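Local coordinates for leucine--tRNA ligase (Agrobacterium radiobacter, PDB 5AH5), which probably joins L-leucine to its cognate tRNA at the expense of ATP, as a class I aminoacyl-tRNA synthetase, at residues A530-H533 against L534-R538. Sequence-based numbering, arbitrary orientation.
Sequences ATLH and LIYSR. With LSS (5'-O-(L-leucylsulfamoyl)adenosine), chain I.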
ATOM      1  N   ALA B 530       0.057   2.395   5.898  1.00 33.01           N
ATOM      2  CA  ALA B 530       0.437   3.764   5.599  1.00 32.01           C
ATOM      3  C   ALA B 530       1.644   4.257   6.359  1.00 30.82           C
ATOM      4  O   ALA B 530       2.496   4.983   5.808  1.00 31.57           O
ATOM      5  CB  ALA B 530      -0.757   4.687   5.842  1.00 35.60           C
ATOM      6  N   THR B 531       1.743   3.923   7.640  1.00 32.74           N
ATOM      7  CA  THR B 531       2.954   4.315   8.356  1.00 32.69           C
ATOM      8  C   THR B 531       3.671   3.078   8.917  1.00 34.94           C
ATOM      9  O   THR B 531       4.367   3.212   9.914  1.00 34.28           O
ATOM     10  CB  THR B 531       2.702   5.321   9.476  1.00 32.01           C
ATOM     11  OG1 THR B 531       1.839   4.725  10.422  1.00 29.70           O
ATOM     12  CG2 THR B 531       2.099   6.609   8.925  1.00 38.38           C
ATOM     13  N   LEU B 532       3.508   1.917   8.255  1.00 31.07           N
ATOM     14  CA  LEU B 532       4.424   0.767   8.391  1.00 30.45           C
ATOM     15  C   LEU B 532       5.134   0.540   7.058  1.00 25.76           C
ATOM     16  O   LEU B 532       6.022   1.268   6.753  1.00 26.95           O
ATOM     17  CB  LEU B 532       3.694  -0.488   8.898  1.00 29.63           C
ATOM     18  CG  LEU B 532       3.262  -0.385  10.380  1.00 33.29           C
ATOM     19  CD1 LEU B 532       2.003  -1.145  10.694  1.00 34.73           C
ATOM     20  CD2 LEU B 532       4.359  -0.832  11.309  1.00 34.34           C
ATOM     21  N   HIS B 533       4.741  -0.450   6.265  1.00 23.87           N
ATOM     22  CA  HIS B 533       5.486  -0.850   5.084  1.00 24.06           C
ATOM     23  C   HIS B 533       5.616   0.283   4.038  1.00 25.90           C
ATOM     24  O   HIS B 533       6.679   0.428   3.415  1.00 27.58           O
ATOM     25  CB  HIS B 533       4.884  -2.122   4.509  1.00 24.55           C
ATOM     26  CG  HIS B 533       5.183  -2.361   3.048  1.00 27.38           C
ATOM     27  ND1 HIS B 533       6.413  -2.777   2.596  1.00 27.66           N
ATOM     28  CD2 HIS B 533       4.372  -2.343   1.951  1.00 30.17           C
ATOM     29  CE1 HIS B 533       6.368  -2.948   1.279  1.00 29.28           C
ATOM     30  NE2 HIS B 533       5.148  -2.667   0.858  1.00 28.40           N
ATOM     31  N   LEU B 534       4.590   1.143   3.901  1.00 24.66           N
ATOM     32  CA  LEU B 534       4.620   2.222   2.909  1.00 25.63           C
ATOM     33  C   LEU B 534       5.569   3.324   3.326  1.00 25.60           C
ATOM     34  O   LEU B 534       6.031   4.055   2.487  1.00 30.35           O
ATOM     35  CB  LEU B 534       3.174   2.783   2.656  1.00 27.75           C
ATOM     36  CG  LEU B 534       2.186   1.782   2.018  1.00 27.70           C
ATOM     37  CD1 LEU B 534       0.725   2.216   2.015  1.00 31.27           C
ATOM     38  CD2 LEU B 534       2.658   1.415   0.599  1.00 26.15           C
ATOM     39  N   ILE B 535       5.876   3.496   4.617  1.00 26.00           N
ATOM     40  CA  ILE B 535       6.993   4.396   4.962  1.00 29.80           C
ATOM     41  C   ILE B 535       8.313   3.697   4.715  1.00 28.68           C
ATOM     42  O   ILE B 535       9.184   4.238   4.085  1.00 32.26           O
ATOM     43  CB  ILE B 535       7.006   4.781   6.438  1.00 36.45           C
ATOM     44  CG1 ILE B 535       5.895   5.769   6.720  1.00 42.74           C
ATOM     45  CG2 ILE B 535       8.353   5.432   6.819  1.00 42.85           C
ATOM     46  CD1 ILE B 535       6.200   7.185   6.286  1.00 46.86           C
ATOM     47  N   TYR B 536       8.493   2.517   5.318  1.00 29.27           N
ATOM     48  CA  TYR B 536       9.816   1.852   5.250  1.00 28.54           C
ATOM     49  C   TYR B 536      10.315   1.567   3.806  1.00 27.78           C
ATOM     50  O   TYR B 536      11.465   1.777   3.497  1.00 28.83           O
ATOM     51  CB  TYR B 536       9.750   0.544   6.014  1.00 29.42           C
ATOM     52  CG  TYR B 536       9.484   0.638   7.511  1.00 25.82           C
ATOM     53  CD1 TYR B 536      10.169   1.530   8.323  1.00 29.72           C
ATOM     54  CD2 TYR B 536       8.559  -0.172   8.090  1.00 27.30           C
ATOM     55  CE1 TYR B 536       9.901   1.613   9.704  1.00 30.92           C
ATOM     56  CE2 TYR B 536       8.320  -0.157   9.464  1.00 29.80           C
ATOM     57  CZ  TYR B 536       8.983   0.733  10.260  1.00 29.82           C
ATOM     58  OH  TYR B 536       8.669   0.712  11.581  1.00 33.01           O
ATOM     59  N   SER B 537       9.433   1.017   2.967  1.00 31.55           N
ATOM     60  CA  SER B 537       9.680   0.758   1.532  1.00 30.96           C
ATOM     61  C   SER B 537      10.102   2.017   0.762  1.00 33.08           C
ATOM     62  O   SER B 537      11.025   1.965  -0.082  1.00 27.73           O
ATOM     63  CB  SER B 537       8.416   0.142   0.888  1.00 34.84           C
ATOM     64  OG  SER B 537       7.318   1.054   0.930  1.00 31.38           O
ATOM     65  N   ARG B 538       9.450   3.156   1.035  1.00 30.60           N
ATOM     66  CA  ARG B 538       9.901   4.377   0.383  1.00 31.60           C
ATOM     67  C   ARG B 538      11.296   4.735   0.902  1.00 31.69           C
ATOM     68  O   ARG B 538      12.167   5.125   0.128  1.00 29.53           O
ATOM     69  CB  ARG B 538       8.925   5.534   0.574  1.00 29.77           C
ATOM     70  CG  ARG B 538       7.553   5.286  -0.047  1.00 30.00           C
ATOM     71  CD  ARG B 538       6.617   6.465   0.285  1.00 32.18           C
ATOM     72  NE  ARG B 538       7.231   7.676  -0.286  1.00 31.83           N
ATOM     73  CZ  ARG B 538       7.477   8.827   0.344  1.00 33.45           C
ATOM     74  NH1 ARG B 538       7.061   9.072   1.585  1.00 35.65           N
ATOM     75  NH2 ARG B 538       8.118   9.782  -0.325  1.00 36.39           N
TER
HETATM   76  C1  LSS I1818       0.497  -8.055   5.169  1.00 26.69           C
HETATM   77  N1  LSS I1818     -10.078  -7.108   3.408  1.00 26.41           N
HETATM   78  O1  LSS I1818      -0.182  -7.119   5.529  1.00 28.41           O
HETATM   79  S1  LSS I1818      -1.412  -9.612   5.252  1.00 26.30           S
HETATM   80  C2  LSS I1818      -9.324  -6.543   2.468  1.00 29.83           C
HETATM   81  N2  LSS I1818       0.025  -9.279   5.014  1.00 25.39           N
HETATM   82  O2  LSS I1818      -4.644  -5.244   3.359  1.00 28.72           O
HETATM   83  N3  LSS I1818      -7.990  -6.737   2.381  1.00 30.16           N
HETATM   84  O3  LSS I1818      -2.860  -5.653   1.296  1.00 27.32           O
HETATM   85  C4  LSS I1818      -7.397  -7.550   3.288  1.00 29.75           C
HETATM   86  N4  LSS I1818       2.734  -9.111   4.816  1.00 23.97           N
HETATM   87  O4  LSS I1818      -4.239  -8.537   2.108  1.00 25.84           O
HETATM   88  C5  LSS I1818      -8.119  -8.095   4.342  1.00 30.17           C
HETATM   89  O5  LSS I1818      -2.284  -8.798   4.191  1.00 29.97           O
HETATM   90  C6  LSS I1818      -9.479  -7.845   4.410  1.00 31.26           C
HETATM   91  N6  LSS I1818     -10.200  -8.426   5.404  1.00 27.78           N
HETATM   92  C7  LSS I1818       3.651  -6.473   3.437  1.00 20.27           C
HETATM   93  N7  LSS I1818      -7.255  -8.807   5.111  1.00 32.34           N
HETATM   94  C8  LSS I1818      -6.009  -8.666   4.583  1.00 30.58           C
HETATM   95  C9  LSS I1818       2.213  -6.905   3.739  1.00 22.91           C
HETATM   96  N9  LSS I1818      -6.117  -7.920   3.452  1.00 30.27           N
HETATM   97  CA  LSS I1818       1.965  -7.844   4.933  1.00 26.07           C
HETATM   98  C10 LSS I1818       4.133  -5.536   4.555  1.00 24.17           C
HETATM   99  C11 LSS I1818       3.679  -5.840   2.000  1.00 20.24           C
HETATM  100  O1A LSS I1818      -2.038  -9.282   6.540  1.00 25.13           O
HETATM  101  C21 LSS I1818      -5.049  -7.473   2.580  1.00 25.88           C
HETATM  102  C22 LSS I1818      -4.117  -6.537   3.266  1.00 26.36           C
HETATM  103  C23 LSS I1818      -2.862  -6.608   2.393  1.00 27.04           C
HETATM  104  C24 LSS I1818      -2.927  -8.045   1.921  1.00 25.13           C
HETATM  105  C25 LSS I1818      -2.097  -8.991   2.792  1.00 27.58           C
HETATM  106  O2A LSS I1818      -1.715 -10.988   4.921  1.00 20.07           O
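The carbonyl oxygen of H533 is gripped twice by S537, one turn further along the helix. S537 N reaches H533 O at 2.9 Å and S537 OG donates to H533 O at 2.6 Å; the hydroxyl donor stands 26° out of the carbonyl plane. Serine suits this place because its short side chain, with OG between its own backbone N and carbonyl carbon (chi1 64°), reaches back as a second donor beside S537 N. The same hydroxyl lies over one face of the H533 imidazole, toward its rim. Against the opposite face, likewise off-centre, rests the leucyl methyl C11 of the bound leucyl-sulfamoyl adenosine, 3.6 Å from H533 CD2, so the flat ring walls part of the amino-acid pocket. H533 NE2 is hydrogen-bonded to Y523 OH, which would help fix the ring's rotation. In this class I synthetase the loop after strand 520-524 of the parallel catalytic sheet turns into helix 533-546, with L532 as N-cap residue. Y536 N gives L532 O a nearly straight bond of 3.1 Å, while I535 N adds a weak one. Y536 OH is hydrogen-bonded to E167 OE1, and W415 stacks on the ring. I535 lays its apolar CG1 alongside T531 CA at 3.7 Å.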